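Local coordinates for putative polyketide synthase (Streptomyces coelicolor, PDB 1U0M), which catalyses the iterative condensation of five malonyl-CoA units and the cyclisation of the resulting pentaketide to 1,3,6,8-tetrahydroxynaphthalene, at residues Ile24-Glu27 with Glu28-Glu31; Ala46-Leu49 with Ile50-Gly54; Cys173-Cys176 with Ser177-Tyr180; Leu190-Asn193 with Gly194-Asp198; Asp75-Lys78 with Val79-Arg82. One frame throughout, in Å; residues are numbered along the deposited sequence.

Interaction 1: Ile24-Glu27 with Glu28-Glu31; sequences ITME and ETLE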
loop_
_atom_site.group_PDB
_atom_site.type_symbol
_atom_site.label_atom_id
_atom_site.label_comp_id
_atom_site.label_asym_id
_atom_site.label_seq_id
_atom_site.Cartn_x
_atom_site.Cartn_y
_atom_site.Cartn_z
ATOM N N ILE A 24 6.949 24.917 15.192
ATOM C CA ILE A 24 5.799 25.756 15.484
ATOM C C ILE A 24 5.322 25.389 16.890
ATOM O O ILE A 24 5.057 24.213 17.202
ATOM C CB ILE A 24 4.651 25.607 14.440
ATOM C CG1 ILE A 24 3.496 26.534 14.832
ATOM C CG2 ILE A 24 4.215 24.166 14.315
ATOM C CD1 ILE A 24 2.385 26.652 13.802
ATOM N N THR A 25 5.271 26.412 17.742
ATOM C CA THR A 25 4.858 26.258 19.129
ATOM C C THR A 25 3.343 26.327 19.286
ATOM O O THR A 25 2.617 26.740 18.381
ATOM C CB THR A 25 5.430 27.373 20.008
ATOM O OG1 THR A 25 4.834 28.612 19.606
ATOM C CG2 THR A 25 6.958 27.471 19.863
ATOM N N MET A 26 2.888 25.919 20.459
ATOM C CA MET A 26 1.478 25.945 20.808
ATOM C C MET A 26 0.950 27.364 20.662
ATOM O O MET A 26 -0.085 27.597 20.045
ATOM C CB MET A 26 1.316 25.514 22.262
ATOM C CG MET A 26 -0.045 25.804 22.859
ATOM S SD MET A 26 -1.189 24.543 22.410
ATOM C CE MET A 26 -1.598 25.005 20.777
ATOM N N GLU A 27 1.678 28.299 21.258
ATOM C CA GLU A 27 1.316 29.706 21.244
ATOM C C GLU A 27 1.128 30.216 19.828
ATOM O O GLU A 27 0.130 30.867 19.529
ATOM C CB GLU A 27 2.392 30.542 21.952
ATOM C CG GLU A 27 1.808 31.658 22.818
ATOM C CD GLU A 27 2.678 32.910 22.868
ATOM O OE1 GLU A 27 3.875 32.799 23.215
ATOM O OE2 GLU A 27 2.155 34.012 22.567
ATOM N N GLU A 28 2.097 29.922 18.963
ATOM C CA GLU A 28 2.045 30.347 17.571
ATOM C C GLU A 28 0.815 29.798 16.876
ATOM O O GLU A 28 0.144 30.518 16.127
ATOM C CB GLU A 28 3.283 29.874 16.815
ATOM C CG GLU A 28 4.579 30.513 17.258
ATOM C CD GLU A 28 5.769 29.731 16.751
ATOM O OE1 GLU A 28 5.800 29.420 15.540
ATOM O OE2 GLU A 28 6.671 29.426 17.557
ATOM N N THR A 29 0.536 28.520 17.118
ATOM C CA THR A 29 -0.620 27.867 16.510
ATOM C C THR A 29 -1.881 28.639 16.850
ATOM O O THR A 29 -2.704 28.916 15.973
ATOM C CB THR A 29 -0.797 26.408 17.002
ATOM O OG1 THR A 29 0.300 25.604 16.552
ATOM C CG2 THR A 29 -2.081 25.821 16.454
ATOM N N LEU A 30 -2.019 28.999 18.127
ATOM C CA LEU A 30 -3.188 29.746 18.588
ATOM C C LEU A 30 -3.297 31.099 17.908
ATOM O O LEU A 30 -4.389 31.506 17.526
ATOM C CB LEU A 30 -3.138 29.928 20.111
ATOM C CG LEU A 30 -3.868 28.864 20.946
ATOM C CD1 LEU A 30 -3.524 27.493 20.443
ATOM C CD2 LEU A 30 -3.512 29.005 22.421
ATOM N N GLU A 31 -2.172 31.798 17.767
ATOM C CA GLU A 31 -2.172 33.111 17.117
ATOM C C GLU A 31 -2.697 33.007 15.694
ATOM O O GLU A 31 -3.646 33.697 15.320
ATOM C CB GLU A 31 -0.762 33.698 17.070
ATOM C CG GLU A 31 -0.108 33.844 18.422
ATOM C CD GLU A 31 1.330 34.327 18.318
ATOM O OE1 GLU A 31 1.545 35.421 17.743
ATOM O OE2 GLU A 31 2.240 33.611 18.809
HETATM O O HOH W 1 2.296 23.599 17.364
#
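Glu28 reaches back to Thr25, and the two residues bond to each other through both backbone and side chain. Glu28 N donates to Thr25 OG1 at 3.1 Å along an almost straight line (165°); the threonine's chi1 of 66° puts that hydroxyl between its own backbone N and carbonyl carbon, facing the first turn of the helix. In return, the extended Glu28 side chain crosses Thr25 at about a right angle and brings OE2 within 3.3 Å of Thr25 N, a weak bond, and within 2.9 Å of Thr25 OG1, weak as well. With an alanine in place of Glu28, Thr25 N would probably lose its carboxylate partner, leaving the start of the helix with half of its cap. Thr29 comes next: its N donates to Thr25 O at 3.0 Å, while its OG1 lies 2.9 Å from a water that donates to Ile24 O, tying the end of the strand to the helix. Leu30 N bonds to Met26 O, and the side chains of Leu30 and Met26 both touch Ile50 of helix 43-52. At Glu31, N bonds to Glu27 O, but OE2 lies 3.8 Å from Glu27 OE2, the carboxylate planes 22° apart; Arg35 makes a long, weak ion pair with Glu31 OE1. Thr25 as N-cap and Glu28 three residues on make a capping box, which starts helix 26-37 directly after strand 22-25.

Interaction 2: Ala46-Leu49 with Ile50-Gly54; sequences ALRL and IENTG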
loop_
_atom_site.group_PDB
_atom_site.type_symbol
_atom_site.label_atom_id
_atom_site.label_comp_id
_atom_site.label_asym_id
_atom_site.label_seq_id
_atom_site.Cartn_x
_atom_site.Cartn_y
_atom_site.Cartn_z
ATOM N N ALA A 46 -12.567 25.970 19.285
ATOM C CA ALA A 46 -11.441 25.436 18.531
ATOM C C ALA A 46 -10.135 25.644 19.281
ATOM O O ALA A 46 -9.369 24.697 19.501
ATOM C CB ALA A 46 -11.375 26.100 17.152
ATOM N N LEU A 47 -9.887 26.888 19.676
ATOM C CA LEU A 47 -8.672 27.234 20.413
ATOM C C LEU A 47 -8.495 26.446 21.714
ATOM O O LEU A 47 -7.388 26.000 22.031
ATOM C CB LEU A 47 -8.666 28.735 20.710
ATOM C CG LEU A 47 -8.032 29.669 19.670
ATOM C CD1 LEU A 47 -8.100 29.070 18.284
ATOM C CD2 LEU A 47 -8.733 31.012 19.714
ATOM N N ARG A 48 -9.583 26.283 22.468
ATOM C CA ARG A 48 -9.542 25.563 23.739
ATOM C C ARG A 48 -9.133 24.116 23.518
ATOM O O ARG A 48 -8.255 23.585 24.210
ATOM C CB ARG A 48 -10.920 25.620 24.431
ATOM C CG ARG A 48 -11.021 24.774 25.717
ATOM C CD ARG A 48 -12.298 25.090 26.520
ATOM N NE ARG A 48 -13.505 24.654 25.825
ATOM C CZ ARG A 48 -13.904 23.391 25.743
ATOM N NH1 ARG A 48 -13.203 22.427 26.324
ATOM N NH2 ARG A 48 -14.988 23.084 25.057
ATOM N N LEU A 49 -9.795 23.480 22.556
ATOM C CA LEU A 49 -9.535 22.089 22.200
ATOM C C LEU A 49 -8.068 21.904 21.841
ATOM O O LEU A 49 -7.400 20.994 22.331
ATOM C CB LEU A 49 -10.419 21.687 21.016
ATOM C CG LEU A 49 -11.865 21.274 21.342
ATOM C CD1 LEU A 49 -12.503 22.283 22.268
ATOM C CD2 LEU A 49 -12.667 21.152 20.060
ATOM N N ILE A 50 -7.567 22.786 20.990
ATOM C CA ILE A 50 -6.176 22.713 20.586
ATOM C C ILE A 50 -5.271 22.838 21.799
ATOM O O ILE A 50 -4.415 21.989 22.044
ATOM C CB ILE A 50 -5.843 23.825 19.574
ATOM C CG1 ILE A 50 -6.565 23.544 18.250
ATOM C CG2 ILE A 50 -4.336 23.892 19.351
ATOM C CD1 ILE A 50 -6.417 24.629 17.225
ATOM N N GLU A 51 -5.481 23.883 22.586
ATOM C CA GLU A 51 -4.639 24.081 23.748
ATOM C C GLU A 51 -4.633 22.909 24.719
ATOM O O GLU A 51 -3.584 22.555 25.251
ATOM C CB GLU A 51 -5.031 25.364 24.478
ATOM C CG GLU A 51 -3.910 25.853 25.368
ATOM C CD GLU A 51 -4.057 27.294 25.793
ATOM O OE1 GLU A 51 -3.030 27.884 26.188
ATOM O OE2 GLU A 51 -5.180 27.838 25.743
ATOM N N ASN A 52 -5.796 22.303 24.945
ATOM C CA ASN A 52 -5.911 21.166 25.861
ATOM C C ASN A 52 -5.129 19.963 25.389
ATOM O O ASN A 52 -4.805 19.066 26.170
ATOM C CB ASN A 52 -7.374 20.756 26.027
ATOM C CG ASN A 52 -8.128 21.673 26.960
ATOM O OD1 ASN A 52 -9.343 21.565 27.084
ATOM N ND2 ASN A 52 -7.412 22.580 27.628
ATOM N N THR A 53 -4.843 19.943 24.099
ATOM C CA THR A 53 -4.101 18.855 23.498
ATOM C C THR A 53 -2.712 18.664 24.132
ATOM O O THR A 53 -2.165 17.557 24.122
ATOM C CB THR A 53 -4.001 19.105 21.980
ATOM O OG1 THR A 53 -4.889 18.211 21.290
ATOM C CG2 THR A 53 -2.600 18.944 21.497
ATOM N N GLY A 54 -2.156 19.730 24.699
ATOM C CA GLY A 54 -0.846 19.640 25.325
ATOM C C GLY A 54 0.326 19.521 24.358
ATOM O O GLY A 54 1.447 19.204 24.769
#
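Ile50 lays its CG1 branch over the carbonyl of Ala46, CG1 coming to 3.3 Å from Ala46 O, one turn back in the alpha helix. With CG1 on the backbone-N side of CB (chi1 -69°), that branch runs back along the helix, and CD1 stays close to the same oxygen. Ile50 N also donates to Ala46 O, at 3.0 Å and nearly along the C=O axis, so one carbonyl oxygen has the amide bonded to it and the aliphatic branch packed beside it. The next two residues repeat the i to i+4 pattern: Glu51 N bonds to Leu47 O and Asn52 N to Arg48 O, both at 2.9 Å. The pattern then weakens. Thr53 N reaches Leu49 O only by a weak bond of 3.3 Å, and makes a shorter one, 2.9 Å, to Ile50 O; Gly54 then turns to positive phi (73°) and leaves the helix. Helix 43-52 shows two characters. Ala46 and Leu49 touch Leu190 and Leu191 of helix 187-195, and Ile50 touches Met26 and Leu30 of helix 26-37, whereas Arg48, Glu51 and Asn52 are exposed. On that outer side the Arg48 side chain bends at chi3, bringing its guanidinium over Leu49 CD1, which sits off-centre beneath one face. The Asn52 amide meets this group obliquely, their planes 62° apart, with Asn52 OD1 3.9 Å from Arg48 CG and 4.0 Å from Arg48 NH1.

Interaction 3: Cys173-Cys176 with Ser177-Tyr180; sequences CEFC and SLCY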
loop_
_atom_site.group_PDB
_atom_site.type_symbol
_atom_site.label_atom_id
_atom_site.label_comp_id
_atom_site.label_asym_id
_atom_site.label_seq_id
_atom_site.Cartn_x
_atom_site.Cartn_y
_atom_site.Cartn_z
ATOM N N CYS A 173 7.463 7.704 6.773
ATOM C CA CYS A 173 7.740 9.067 6.337
ATOM C C CYS A 173 6.431 9.838 6.319
ATOM O O CYS A 173 5.552 9.550 5.514
ATOM C CB CYS A 173 8.364 9.051 4.939
ATOM S SG CYS A 173 8.979 10.642 4.388
ATOM N N GLU A 174 6.299 10.820 7.199
ATOM C CA GLU A 174 5.064 11.582 7.273
ATOM C C GLU A 174 5.247 13.097 7.317
ATOM O O GLU A 174 5.802 13.649 8.270
ATOM C CB GLU A 174 4.256 11.105 8.487
ATOM C CG GLU A 174 3.990 9.595 8.496
ATOM C CD GLU A 174 2.915 9.165 7.491
ATOM O OE1 GLU A 174 2.661 9.930 6.533
ATOM O OE2 GLU A 174 2.330 8.063 7.654
ATOM N N PHE A 175 4.767 13.764 6.269
ATOM C CA PHE A 175 4.840 15.218 6.158
ATOM C C PHE A 175 3.396 15.722 6.194
ATOM O O PHE A 175 2.868 16.219 5.183
ATOM C CB PHE A 175 5.490 15.601 4.823
ATOM C CG PHE A 175 6.905 15.102 4.654
ATOM C CD1 PHE A 175 7.371 14.720 3.396
ATOM C CD2 PHE A 175 7.782 15.051 5.737
ATOM C CE1 PHE A 175 8.691 14.293 3.212
ATOM C CE2 PHE A 175 9.110 14.624 5.568
ATOM C CZ PHE A 175 9.563 14.247 4.301
ATOM N N CYS A 176 2.772 15.628 7.366
ATOM C CA CYS A 176 1.362 16.007 7.506
ATOM C C CYS A 176 1.086 17.458 7.144
ATOM O O CYS A 176 -0.015 17.792 6.738
ATOM C CB CYS A 176 0.851 15.711 8.930
ATOM S SG CYS A 176 1.009 13.971 9.459
ATOM N N SER A 177 2.086 18.315 7.299
ATOM C CA SER A 177 1.933 19.716 6.971
ATOM C C SER A 177 1.599 19.896 5.502
ATOM O O SER A 177 1.039 20.910 5.114
ATOM C CB SER A 177 3.219 20.473 7.284
ATOM O OG SER A 177 4.282 19.999 6.484
ATOM N N LEU A 178 1.955 18.915 4.678
ATOM C CA LEU A 178 1.681 18.996 3.245
ATOM C C LEU A 178 0.245 18.616 2.904
ATOM O O LEU A 178 -0.120 18.498 1.742
ATOM C CB LEU A 178 2.664 18.119 2.464
ATOM C CG LEU A 178 4.096 18.682 2.425
ATOM C CD1 LEU A 178 4.064 20.104 1.854
ATOM C CD2 LEU A 178 4.694 18.726 3.823
ATOM N N CYS A 179 -0.566 18.424 3.934
ATOM C CA CYS A 179 -1.962 18.092 3.747
ATOM C C CYS A 179 -2.808 19.183 4.370
ATOM O O CYS A 179 -3.991 19.007 4.581
ATOM C CB CYS A 179 -2.283 16.727 4.362
ATOM S SG CYS A 179 -1.636 15.330 3.391
ATOM N N TYR A 180 -2.189 20.324 4.659
ATOM C CA TYR A 180 -2.914 21.459 5.232
ATOM C C TYR A 180 -3.824 22.034 4.147
ATOM O O TYR A 180 -3.355 22.343 3.049
ATOM C CB TYR A 180 -1.936 22.540 5.707
ATOM C CG TYR A 180 -2.618 23.837 6.092
ATOM C CD1 TYR A 180 -3.528 23.889 7.162
ATOM C CD2 TYR A 180 -2.403 24.995 5.355
ATOM C CE1 TYR A 180 -4.207 25.069 7.469
ATOM C CE2 TYR A 180 -3.071 26.172 5.652
ATOM C CZ TYR A 180 -3.974 26.205 6.704
ATOM O OH TYR A 180 -4.659 27.365 6.962
#
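Phe175 and Leu178 meet across a tight 3-10 turn: Leu178 CD2 presses against Phe175 CB at 3.4 Å and approaches the phenyl ring obliquely. The leucine side chain leaves its backbone on the N side (chi1 -72°), which carries CD2 back over the phenylalanine; the ring itself leads away, toward Ala84 and Glu83 of helix 73-99 and Ile200 of strand 198-206. Leu178 CB and CD2 also lie against Phe175 O, the oxygen that accepts from Leu178 N at 2.9 Å. A valine in place of Leu178 would probably leave a gap beside Phe175 CB and against Val61, giving the phenylalanine more room to shift. The next backbone bond of the turn runs from Cys179 N to Cys176 O, again at 2.9 Å. Ser177 OG bonds to Asp198 OD2. The two backbone bonds are of the 3-10 kind, three residues apart, and each donor stands well above the plane of its carbonyl, 44° out for Phe175 O and 54° for Cys176 O. Strand 167-175 thus bends off the sheet through short i to i+3 backbone bonds, with apolar carbon covering one side of the turn and the Cys176 thiol on another, its side chain about 7 Å from that of Cys146, the probable nucleophile.

Interaction 4: Leu190-Asn193 with Gly194-Asp198; sequences LLCN and GLFGD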
loop_
_atom_site.group_PDB
_atom_site.type_symbol
_atom_site.label_atom_id
_atom_site.label_comp_id
_atom_site.label_asym_id
_atom_site.label_seq_id
_atom_site.Cartn_x
_atom_site.Cartn_y
_atom_site.Cartn_z
ATOM N N LEU A 190 -9.781 22.507 12.106
ATOM C CA LEU A 190 -9.015 23.412 12.950
ATOM C C LEU A 190 -8.248 22.644 14.022
ATOM O O LEU A 190 -7.090 22.943 14.304
ATOM C CB LEU A 190 -9.951 24.414 13.605
ATOM C CG LEU A 190 -10.337 25.626 12.757
ATOM C CD1 LEU A 190 -10.827 25.213 11.396
ATOM C CD2 LEU A 190 -11.388 26.402 13.512
ATOM N N LEU A 191 -8.897 21.656 14.622
ATOM C CA LEU A 191 -8.256 20.842 15.634
ATOM C C LEU A 191 -7.027 20.208 15.016
ATOM O O LEU A 191 -5.910 20.432 15.464
ATOM C CB LEU A 191 -9.200 19.737 16.097
ATOM C CG LEU A 191 -9.750 19.849 17.511
ATOM C CD1 LEU A 191 -8.587 19.765 18.498
ATOM C CD2 LEU A 191 -10.507 21.172 17.655
ATOM N N CYS A 192 -7.260 19.422 13.968
ATOM C CA CYS A 192 -6.209 18.718 13.260
ATOM C C CYS A 192 -5.048 19.609 12.872
ATOM O O CYS A 192 -3.900 19.176 12.934
ATOM C CB CYS A 192 -6.780 18.012 12.029
ATOM S SG CYS A 192 -7.826 16.581 12.440
ATOM N N ASN A 193 -5.330 20.852 12.502
ATOM C CA ASN A 193 -4.262 21.759 12.131
ATOM C C ASN A 193 -3.345 22.129 13.304
ATOM O O ASN A 193 -2.245 22.651 13.091
ATOM C CB ASN A 193 -4.838 23.027 11.492
ATOM C CG ASN A 193 -5.542 22.751 10.170
ATOM O OD1 ASN A 193 -5.432 21.655 9.603
ATOM N ND2 ASN A 193 -6.263 23.749 9.671
ATOM N N GLY A 194 -3.783 21.865 14.538
ATOM C CA GLY A 194 -2.940 22.184 15.684
ATOM C C GLY A 194 -2.282 20.947 16.274
ATOM O O GLY A 194 -1.448 21.034 17.182
ATOM N N LEU A 195 -2.626 19.794 15.707
ATOM C CA LEU A 195 -2.161 18.491 16.186
ATOM C C LEU A 195 -1.106 17.716 15.385
ATOM O O LEU A 195 -0.155 17.182 15.957
ATOM C CB LEU A 195 -3.403 17.614 16.366
ATOM C CG LEU A 195 -3.309 16.188 16.874
ATOM C CD1 LEU A 195 -2.544 16.154 18.184
ATOM C CD2 LEU A 195 -4.726 15.647 17.057
ATOM N N PHE A 196 -1.270 17.627 14.069
ATOM C CA PHE A 196 -0.328 16.860 13.257
ATOM C C PHE A 196 0.967 17.562 12.919
ATOM O O PHE A 196 0.983 18.770 12.720
ATOM C CB PHE A 196 -0.987 16.403 11.963
ATOM C CG PHE A 196 -2.125 15.462 12.169
ATOM C CD1 PHE A 196 -3.395 15.946 12.473
ATOM C CD2 PHE A 196 -1.928 14.090 12.098
ATOM C CE1 PHE A 196 -4.453 15.076 12.709
ATOM C CE2 PHE A 196 -2.981 13.205 12.335
ATOM C CZ PHE A 196 -4.247 13.696 12.643
ATOM N N GLY A 197 2.045 16.782 12.850
ATOM C CA GLY A 197 3.362 17.317 12.524
ATOM C C GLY A 197 4.082 16.449 11.500
ATOM O O GLY A 197 3.513 15.481 10.971
ATOM N N ASP A 198 5.328 16.805 11.192
ATOM C CA ASP A 198 6.115 16.029 10.237
ATOM C C ASP A 198 7.234 15.254 10.963
ATOM O O ASP A 198 7.886 15.776 11.864
ATOM C CB ASP A 198 6.732 16.934 9.171
ATOM C CG ASP A 198 5.700 17.782 8.431
ATOM O OD1 ASP A 198 4.490 17.462 8.426
ATOM O OD2 ASP A 198 6.121 18.777 7.835
#
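This is the unwinding C-terminal end of a helix, where helix 187-195 gives way to the link leading into strand 198-206 of the thiolase-fold core; a cysteine at the last turn meets a phenylalanine just beyond it. Backbone bonding shows the change of geometry. Gly194 N donates to Leu191 O at 2.7 Å, a three-residue bond, and has only a weak one to Leu190 O at 3.5 Å. Cys192 O then accepts twice: Phe196 N approaches it almost head-on at 3.3 Å, while Leu195 N, at 3.1 Å, stands far above the carbonyl plane (69° out). Phe196 is about 4 Å from the side chain of Cys146, the inferred nucleophile, and its place in the Leu-Phe-Gly-Asp-Gly sequence is consistent with the gatekeeper phenylalanine of chalcone synthases. The ring also meets Phe241 at a steep angle. Its fit to the helix is by the edge: Cys192 O lies in the ring plane, 3.3 Å from Phe196 CD1, where the ring's weakly positive rim suits an oxygen. Cys192 SG is likewise at the edge, 78° off the ring normal, in a Cys sulfur-aromatic contact with Phe196 CE1 at 3.7 Å.

Interaction 5: Asp75-Lys78 with Val79-Arg82; sequences DRNK and VYER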
loop_
_atom_site.group_PDB
_atom_site.type_symbol
_atom_site.label_atom_id
_atom_site.label_comp_id
_atom_site.label_asym_id
_atom_site.label_seq_id
_atom_site.Cartn_x
_atom_site.Cartn_y
_atom_site.Cartn_z
ATOM N N ASP A 75 2.358 20.788 -6.866
ATOM C CA ASP A 75 3.553 21.359 -6.237
ATOM C C ASP A 75 3.767 20.801 -4.824
ATOM O O ASP A 75 4.893 20.517 -4.422
ATOM C CB ASP A 75 3.474 22.899 -6.195
ATOM C CG ASP A 75 3.779 23.546 -7.555
ATOM O OD1 ASP A 75 4.013 22.792 -8.535
ATOM O OD2 ASP A 75 3.781 24.803 -7.642
ATOM N N ARG A 76 2.682 20.634 -4.078
ATOM C CA ARG A 76 2.756 20.087 -2.724
ATOM C C ARG A 76 3.407 18.702 -2.818
ATOM O O ARG A 76 4.352 18.396 -2.106
ATOM C CB ARG A 76 1.336 19.942 -2.133
ATOM C CG ARG A 76 1.121 20.537 -0.734
ATOM C CD ARG A 76 0.851 22.014 -0.830
ATOM N NE ARG A 76 0.496 22.702 0.415
ATOM C CZ ARG A 76 -0.588 22.458 1.161
ATOM N NH1 ARG A 76 -1.452 21.513 0.833
ATOM N NH2 ARG A 76 -0.850 23.227 2.213
ATOM N N ASN A 77 2.903 17.860 -3.713
ATOM C CA ASN A 77 3.452 16.516 -3.834
ATOM C C ASN A 77 4.910 16.530 -4.314
ATOM O O ASN A 77 5.678 15.610 -4.013
ATOM C CB ASN A 77 2.585 15.673 -4.766
ATOM C CG ASN A 77 2.621 14.209 -4.407
ATOM O OD1 ASN A 77 2.100 13.803 -3.367
ATOM N ND2 ASN A 77 3.252 13.405 -5.252
ATOM N N LYS A 78 5.283 17.567 -5.064
ATOM C CA LYS A 78 6.664 17.706 -5.523
ATOM C C LYS A 78 7.503 17.942 -4.262
ATOM O O LYS A 78 8.552 17.328 -4.076
ATOM C CB LYS A 78 6.816 18.902 -6.471
ATOM C CG LYS A 78 7.153 18.537 -7.916
ATOM C CD LYS A 78 5.916 18.147 -8.693
ATOM C CE LYS A 78 5.242 19.370 -9.280
ATOM N NZ LYS A 78 5.985 19.922 -10.451
ATOM N N VAL A 79 7.033 18.824 -3.383
ATOM C CA VAL A 79 7.766 19.079 -2.145
ATOM C C VAL A 79 7.909 17.777 -1.357
ATOM O O VAL A 79 8.956 17.513 -0.763
ATOM C CB VAL A 79 7.051 20.080 -1.259
ATOM C CG1 VAL A 79 7.851 20.295 0.016
ATOM C CG2 VAL A 79 6.841 21.375 -2.017
ATOM N N TYR A 80 6.852 16.964 -1.373
ATOM C CA TYR A 80 6.851 15.697 -0.666
ATOM C C TYR A 80 8.005 14.807 -1.092
ATOM O O TYR A 80 8.766 14.366 -0.240
ATOM C CB TYR A 80 5.498 14.979 -0.844
ATOM C CG TYR A 80 5.469 13.549 -0.325
ATOM C CD1 TYR A 80 5.634 12.468 -1.193
ATOM C CD2 TYR A 80 5.352 13.280 1.039
ATOM C CE1 TYR A 80 5.690 11.159 -0.716
ATOM C CE2 TYR A 80 5.411 11.973 1.528
ATOM C CZ TYR A 80 5.581 10.917 0.644
ATOM O OH TYR A 80 5.654 9.620 1.119
ATOM N N GLU A 81 8.170 14.551 -2.393
ATOM C CA GLU A 81 9.268 13.679 -2.813
ATOM C C GLU A 81 10.650 14.282 -2.637
ATOM O O GLU A 81 11.592 13.571 -2.306
ATOM C CB GLU A 81 9.097 13.176 -4.261
ATOM C CG GLU A 81 9.042 14.212 -5.352
ATOM C CD GLU A 81 9.254 13.601 -6.741
ATOM O OE1 GLU A 81 8.954 14.281 -7.753
ATOM O OE2 GLU A 81 9.733 12.449 -6.824
ATOM N N ARG A 82 10.785 15.586 -2.844
ATOM C CA ARG A 82 12.088 16.220 -2.656
ATOM C C ARG A 82 12.542 16.095 -1.204
ATOM O O ARG A 82 13.690 15.720 -0.932
ATOM C CB ARG A 82 12.034 17.706 -3.006
ATOM C CG ARG A 82 13.360 18.434 -2.756
ATOM C CD ARG A 82 13.174 19.953 -2.751
ATOM N NE ARG A 82 12.505 20.444 -1.546
ATOM C CZ ARG A 82 11.656 21.467 -1.527
ATOM N NH1 ARG A 82 11.367 22.101 -2.655
ATOM N NH2 ARG A 82 11.110 21.871 -0.379
#
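From Val79 to Arg82, each amide donates to the carbonyl four residues earlier: Val79 N to Asp75 O (2.9 Å), Tyr80 N to Arg76 O (3.0 Å), Glu81 N to Asn77 O (3.2 Å) and Arg82 N to Lys78 O (3.1 Å), an unbroken run of alpha helix. The side chains lie against carbonyl oxygens of the preceding turn. Val79 CG2 packs 3.2 Å from Asp75 O. Tyr80 CB lies 3.2 Å from Asn77 O, and with CG anti to the backbone N (chi1 171°) the ring turns its edge, near its plane, to that oxygen. Glu81 takes the less usual rotamer between N and carbonyl carbon (chi1 61°), and its CG meets Lys78 O at 3.4 Å. Lys78 turns NZ back toward Asp75 OD1, a long ion pair at 4.0 Å. The buried polar ends find partners elsewhere: Tyr80 OH bonds to Ser113 OG, Asn77 ND2 to Phe117 O, and Arg76 NH2 to Tyr180 O. Asn77 also packs on Val234 of the second subunit, so here helix 73-99 borders the loops after strands 108-112 and 167-175 and, at Asn77, the dimer partner.

Interactions 1, 2 and 4 form a three-helix cluster: their centres lie about 11 Å from one another, and Ile50 CD1 of interaction 2 sits 3.4 Å from Leu190 O of interaction 4, while Thr29 CG2 of interaction 1 is 3.8 Å from Gly194 CA of interaction 4. Interaction 3 connects this cluster to interaction 5. Ser177 OG bonds to Asp198 OD2 at 2.6 Å on one side, and Tyr180 O takes Arg76 NH2 at 2.8 Å on the other. Interactions 3 and 4 come closest to Cys146, inferred as the nucleophile: Phe196 and Cys176 lie about 4 and 7 Å from its side chain. Polyethylene glycol and glycerol, probably from crystallisation, lie beside Tyr180 and Asn193.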